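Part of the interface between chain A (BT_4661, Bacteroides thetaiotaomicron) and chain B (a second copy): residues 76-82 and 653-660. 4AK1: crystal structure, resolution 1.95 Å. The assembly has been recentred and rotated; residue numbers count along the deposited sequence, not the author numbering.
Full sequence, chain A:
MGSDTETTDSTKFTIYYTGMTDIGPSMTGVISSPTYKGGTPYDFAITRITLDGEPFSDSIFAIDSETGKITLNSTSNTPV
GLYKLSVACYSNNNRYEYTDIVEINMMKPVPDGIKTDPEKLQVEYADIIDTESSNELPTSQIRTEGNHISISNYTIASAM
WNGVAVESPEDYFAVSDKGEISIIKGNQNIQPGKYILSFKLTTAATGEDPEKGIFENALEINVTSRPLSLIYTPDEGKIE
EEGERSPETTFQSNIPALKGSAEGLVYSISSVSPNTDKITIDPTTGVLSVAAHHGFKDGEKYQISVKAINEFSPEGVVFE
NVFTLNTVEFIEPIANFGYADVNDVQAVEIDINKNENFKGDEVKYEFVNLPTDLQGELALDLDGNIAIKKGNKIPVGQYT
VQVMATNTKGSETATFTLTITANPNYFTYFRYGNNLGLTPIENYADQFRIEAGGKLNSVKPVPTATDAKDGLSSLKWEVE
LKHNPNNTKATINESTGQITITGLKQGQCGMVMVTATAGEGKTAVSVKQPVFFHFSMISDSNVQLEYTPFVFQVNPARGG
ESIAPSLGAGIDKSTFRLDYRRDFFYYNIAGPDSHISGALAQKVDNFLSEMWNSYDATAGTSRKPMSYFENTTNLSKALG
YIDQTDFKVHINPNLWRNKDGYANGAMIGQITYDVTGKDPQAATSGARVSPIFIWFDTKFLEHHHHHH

Chain A, residues 76-82: SNTPVGL
Chain B 653-660: PNLWRNKD

One arginine fork, a proline-leucine contact and a bridging water join these stretches, which bury 314 Å² between them. Chain A is an extended loop from S76(A) to V80(A) that enters a strand at G81(A); chain B is loop except for a short strand at R657(B) and N658(B). Two pairings set the register: P79(A) CA lies 6.0 Å from L655(B) CA, and V80(A) CA 5.4 Å from K659(B) CA. The two stretches run in broadly the same direction, as their CA traces indicate.

R657(B), its backbone nearly fully extended (-172/166), points its CA-to-CB bond toward chain A. Its side chain runs p, t, m, with chi4 at 99°, and this path turns one edge of the guanidinium to the carbonyl of V80(A). NE and NH2 of R657(B) each donate to V80(A) O at 2.9 Å, with N-H...O angles of 147° and 145°. A backbone acceptor leaves V80(A) free in its side chain: with chi1 t, its CG1 packs 3.9 Å from K659(B) CB.

G81(A) suits its place twice over. At phi/psi 153/-177 a CB would jam against the preceding carbonyl oxygen, and it would also sit 2.6 Å from R657(B) NH2. Bare, G81(A) CA lies 3.9 Å from R657(B) NH2.

P79(A), ring pucker C-gamma exo, points toward chain B. Its CB rests 3.9 Å from R657(B) CD, while its CG lies 4.0 Å from L655(B) CD2 and 3.4 Å from N654(B) O, a carbonyl buried without a partner. L655(B) leaves its backbone sideways, but rotamer m, t brings its end nearer, placing CD2 also 3.9 Å from N77(A) CB.

N77(A), chi1 m and chi2 -41°, pairs this apolar contact with a polar tip: ND2 donates to water 1 at 3.0 Å, and that water donates to P653(B) O at 2.8 Å.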

ATOM      1  N   SER A  76     -24.850  26.857  31.593  1.00 32.94           N
ATOM      2  CA  SER A  76     -25.056  26.406  30.218  1.00 30.69           C
ATOM      3  C   SER A  76     -26.535  26.244  29.848  1.00 30.02           C
ATOM      4  O   SER A  76     -27.365  25.897  30.696  1.00 30.20           O
ATOM      5  CB  SER A  76     -24.325  25.082  29.993  1.00 28.88           C
ATOM      6  OG  SER A  76     -24.408  24.661  28.638  1.00 27.91           O
ATOM      7  N   ASN A  77     -26.861  26.500  28.582  1.00 29.08           N
ATOM      8  CA  ASN A  77     -28.143  26.060  28.036  1.00 28.41           C
ATOM      9  C   ASN A  77     -28.225  24.543  28.085  1.00 25.82           C
ATOM     10  O   ASN A  77     -27.218  23.846  27.915  1.00 24.31           O
ATOM     11  CB  ASN A  77     -28.343  26.536  26.598  1.00 28.75           C
ATOM     12  CG  ASN A  77     -28.389  28.045  26.482  1.00 31.41           C
ATOM     13  OD1 ASN A  77     -28.987  28.736  27.314  1.00 33.00           O
ATOM     14  ND2 ASN A  77     -27.771  28.567  25.429  1.00 32.29           N
ATOM     15  N   THR A  78     -29.427  24.035  28.318  1.00 25.64           N
ATOM     16  CA  THR A  78     -29.628  22.586  28.466  1.00 24.40           C
ATOM     17  C   THR A  78     -30.801  22.064  27.625  1.00 23.98           C
ATOM     18  O   THR A  78     -31.828  21.660  28.180  1.00 24.52           O
ATOM     19  CB  THR A  78     -29.864  22.211  29.947  1.00 25.45           C
ATOM     20  OG1 THR A  78     -30.985  22.949  30.446  1.00 27.13           O
ATOM     21  CG2 THR A  78     -28.639  22.532  30.787  1.00 26.21           C
ATOM     22  N   PRO A  79     -30.658  22.074  26.285  1.00 23.40           N
ATOM     23  CA  PRO A  79     -31.726  21.496  25.456  1.00 23.45           C
ATOM     24  C   PRO A  79     -31.905  20.002  25.698  1.00 22.56           C
ATOM     25  O   PRO A  79     -30.970  19.316  26.126  1.00 21.71           O
ATOM     26  CB  PRO A  79     -31.263  21.746  24.007  1.00 23.51           C
ATOM     27  CG  PRO A  79     -29.950  22.448  24.089  1.00 23.39           C
ATOM     28  CD  PRO A  79     -29.469  22.462  25.501  1.00 23.02           C
ATOM     29  N   VAL A  80     -33.105  19.512  25.395  1.00 22.92           N
ATOM     30  CA  VAL A  80     -33.482  18.141  25.710  1.00 22.95           C
ATOM     31  C   VAL A  80     -32.979  17.160  24.659  1.00 22.32           C
ATOM     32  O   VAL A  80     -33.163  17.380  23.450  1.00 22.23           O
ATOM     33  CB  VAL A  80     -35.011  18.032  25.825  1.00 24.25           C
ATOM     34  CG1 VAL A  80     -35.431  16.599  26.152  1.00 25.19           C
ATOM     35  CG2 VAL A  80     -35.527  19.015  26.870  1.00 25.15           C
ATOM     36  N   GLY A  81     -32.363  16.076  25.123  1.00 21.90           N
ATOM     37  CA  GLY A  81     -31.965  14.981  24.245  1.00 22.09           C
ATOM     38  C   GLY A  81     -30.768  14.211  24.770  1.00 21.48           C
ATOM     39  O   GLY A  81     -30.256  14.507  25.847  1.00 21.05           O
ATOM     40  N   LEU A  82     -30.309  13.230  23.994  1.00 22.10           N
ATOM     41  CA  LEU A  82     -29.172  12.393  24.384  1.00 21.95           C
ATOM     42  C   LEU A  82     -27.828  13.002  23.968  1.00 20.74           C
ATOM     43  O   LEU A  82     -27.585  13.222  22.776  1.00 20.74           O
ATOM     44  CB  LEU A  82     -29.330  10.994  23.791  1.00 23.87           C
ATOM     45  CG  LEU A  82     -28.199   9.986  24.037  1.00 24.61           C
ATOM     46  CD1 LEU A  82     -27.990   9.722  25.524  1.00 24.99           C
ATOM     47  CD2 LEU A  82     -28.534   8.690  23.311  1.00 26.84           C
TER
ATOM     48  N   PRO B 653     -26.796  28.196  18.892  1.00 15.13           N
ATOM     49  CA  PRO B 653     -26.641  26.764  18.583  1.00 15.30           C
ATOM     50  C   PRO B 653     -27.435  25.779  19.444  1.00 15.72           C
ATOM     51  O   PRO B 653     -27.554  25.951  20.659  1.00 16.42           O
ATOM     52  CB  PRO B 653     -25.137  26.527  18.782  1.00 15.70           C
ATOM     53  CG  PRO B 653     -24.693  27.600  19.736  1.00 16.33           C
ATOM     54  CD  PRO B 653     -25.526  28.805  19.344  1.00 15.64           C
ATOM     55  N   ASN B 654     -27.938  24.737  18.790  1.00 15.44           N
ATOM     56  CA  ASN B 654     -28.569  23.568  19.417  1.00 15.87           C
ATOM     57  C   ASN B 654     -29.910  23.778  20.128  1.00 15.89           C
ATOM     58  O   ASN B 654     -30.399  22.853  20.766  1.00 16.37           O
ATOM     59  CB  ASN B 654     -27.595  22.833  20.348  1.00 16.64           C
ATOM     60  CG  ASN B 654     -26.298  22.476  19.655  1.00 16.87           C
ATOM     61  OD1 ASN B 654     -25.285  23.149  19.836  1.00 17.23           O
ATOM     62  ND2 ASN B 654     -26.325  21.417  18.852  1.00 16.70           N
ATOM     63  N   LEU B 655     -30.484  24.973  20.031  1.00 15.56           N
ATOM     64  CA  LEU B 655     -31.725  25.292  20.775  1.00 15.56           C
ATOM     65  C   LEU B 655     -33.001  24.966  20.004  1.00 14.98           C
ATOM     66  O   LEU B 655     -34.012  24.566  20.593  1.00 15.25           O
ATOM     67  CB  LEU B 655     -31.732  26.773  21.212  1.00 15.57           C
ATOM     68  CG  LEU B 655     -30.558  27.211  22.096  1.00 16.15           C
ATOM     69  CD1 LEU B 655     -30.667  28.693  22.459  1.00 16.16           C
ATOM     70  CD2 LEU B 655     -30.477  26.320  23.336  1.00 16.92           C
ATOM     71  N   TRP B 656     -32.957  25.139  18.687  1.00 14.16           N
ATOM     72  CA  TRP B 656     -34.144  24.886  17.870  1.00 13.82           C
ATOM     73  C   TRP B 656     -34.366  23.402  17.631  1.00 13.84           C
ATOM     74  O   TRP B 656     -33.938  22.836  16.625  1.00 13.66           O
ATOM     75  CB  TRP B 656     -34.084  25.700  16.591  1.00 13.05           C
ATOM     76  CG  TRP B 656     -34.289  27.168  16.880  1.00 13.10           C
ATOM     77  CD1 TRP B 656     -33.332  28.097  17.262  1.00 13.15           C
ATOM     78  CD2 TRP B 656     -35.556  27.907  16.848  1.00 13.03           C
ATOM     79  NE1 TRP B 656     -33.901  29.339  17.440  1.00 13.24           N
ATOM     80  CE2 TRP B 656     -35.232  29.288  17.222  1.00 13.13           C
ATOM     81  CE3 TRP B 656     -36.882  27.571  16.564  1.00 12.87           C
ATOM     82  CZ2 TRP B 656     -36.205  30.278  17.287  1.00 13.29           C
ATOM     83  CZ3 TRP B 656     -37.852  28.580  16.636  1.00 13.10           C
ATOM     84  CH2 TRP B 656     -37.520  29.901  16.977  1.00 13.14           C
ATOM     85  N   ARG B 657     -35.049  22.785  18.588  1.00 14.50           N
ATOM     86  CA  ARG B 657     -35.272  21.347  18.655  1.00 15.01           C
ATOM     87  C   ARG B 657     -36.251  21.034  19.780  1.00 15.71           C
ATOM     88  O   ARG B 657     -36.506  21.868  20.651  1.00 16.15           O
ATOM     89  CB  ARG B 657     -33.951  20.602  18.938  1.00 15.24           C
ATOM     90  CG  ARG B 657     -33.238  21.003  20.232  1.00 15.89           C
ATOM     91  CD  ARG B 657     -32.053  20.068  20.549  1.00 16.28           C
ATOM     92  NE  ARG B 657     -32.450  18.734  21.008  1.00 16.57           N
ATOM     93  CZ  ARG B 657     -32.494  17.637  20.239  1.00 16.67           C
ATOM     94  NH1 ARG B 657     -32.187  17.706  18.933  1.00 16.21           N
ATOM     95  NH2 ARG B 657     -32.864  16.464  20.765  1.00 16.66           N
ATOM     96  N   ASN B 658     -36.774  19.817  19.786  1.00 16.12           N
ATOM     97  CA  ASN B 658     -37.331  19.274  21.029  1.00 17.10           C
ATOM     98  C   ASN B 658     -36.837  17.840  21.235  1.00 17.67           C
ATOM     99  O   ASN B 658     -35.906  17.399  20.543  1.00 17.33           O
ATOM    100  CB  ASN B 658     -38.867  19.404  21.071  1.00 17.07           C
ATOM    101  CG  ASN B 658     -39.579  18.416  20.152  1.00 16.68           C
ATOM    102  OD1 ASN B 658     -38.951  17.671  19.395  1.00 16.34           O
ATOM    103  ND2 ASN B 658     -40.910  18.407  20.222  1.00 16.83           N
ATOM    104  N   LYS B 659     -37.459  17.107  22.150  1.00 18.69           N
ATOM    105  CA  LYS B 659     -37.042  15.730  22.440  1.00 19.40           C
ATOM    106  C   LYS B 659     -37.050  14.822  21.210  1.00 19.25           C
ATOM    107  O   LYS B 659     -36.340  13.814  21.183  1.00 19.26           O
ATOM    108  CB  LYS B 659     -37.903  15.111  23.557  1.00 20.42           C
ATOM    109  CG  LYS B 659     -39.289  14.626  23.108  1.00 20.48           C
ATOM    110  N   ASP B 660     -37.844  15.176  20.195  1.00 18.95           N
ATOM    111  CA  ASP B 660     -37.982  14.330  19.010  1.00 19.21           C
ATOM    112  C   ASP B 660     -37.014  14.648  17.884  1.00 18.35           C
ATOM    113  O   ASP B 660     -36.922  13.888  16.926  1.00 18.73           O
ATOM    114  CB  ASP B 660     -39.425  14.335  18.480  1.00 19.83           C
ATOM    115  CG  ASP B 660     -40.382  13.664  19.427  1.00 21.43           C
ATOM    116  OD1 ASP B 660     -39.987  12.668  20.059  1.00 22.00           O
ATOM    117  OD2 ASP B 660     -41.520  14.149  19.574  1.00 22.57           O
TER
HETATM  118  O   HOH W   1     -26.720  27.257  22.944  1.00 26.65           O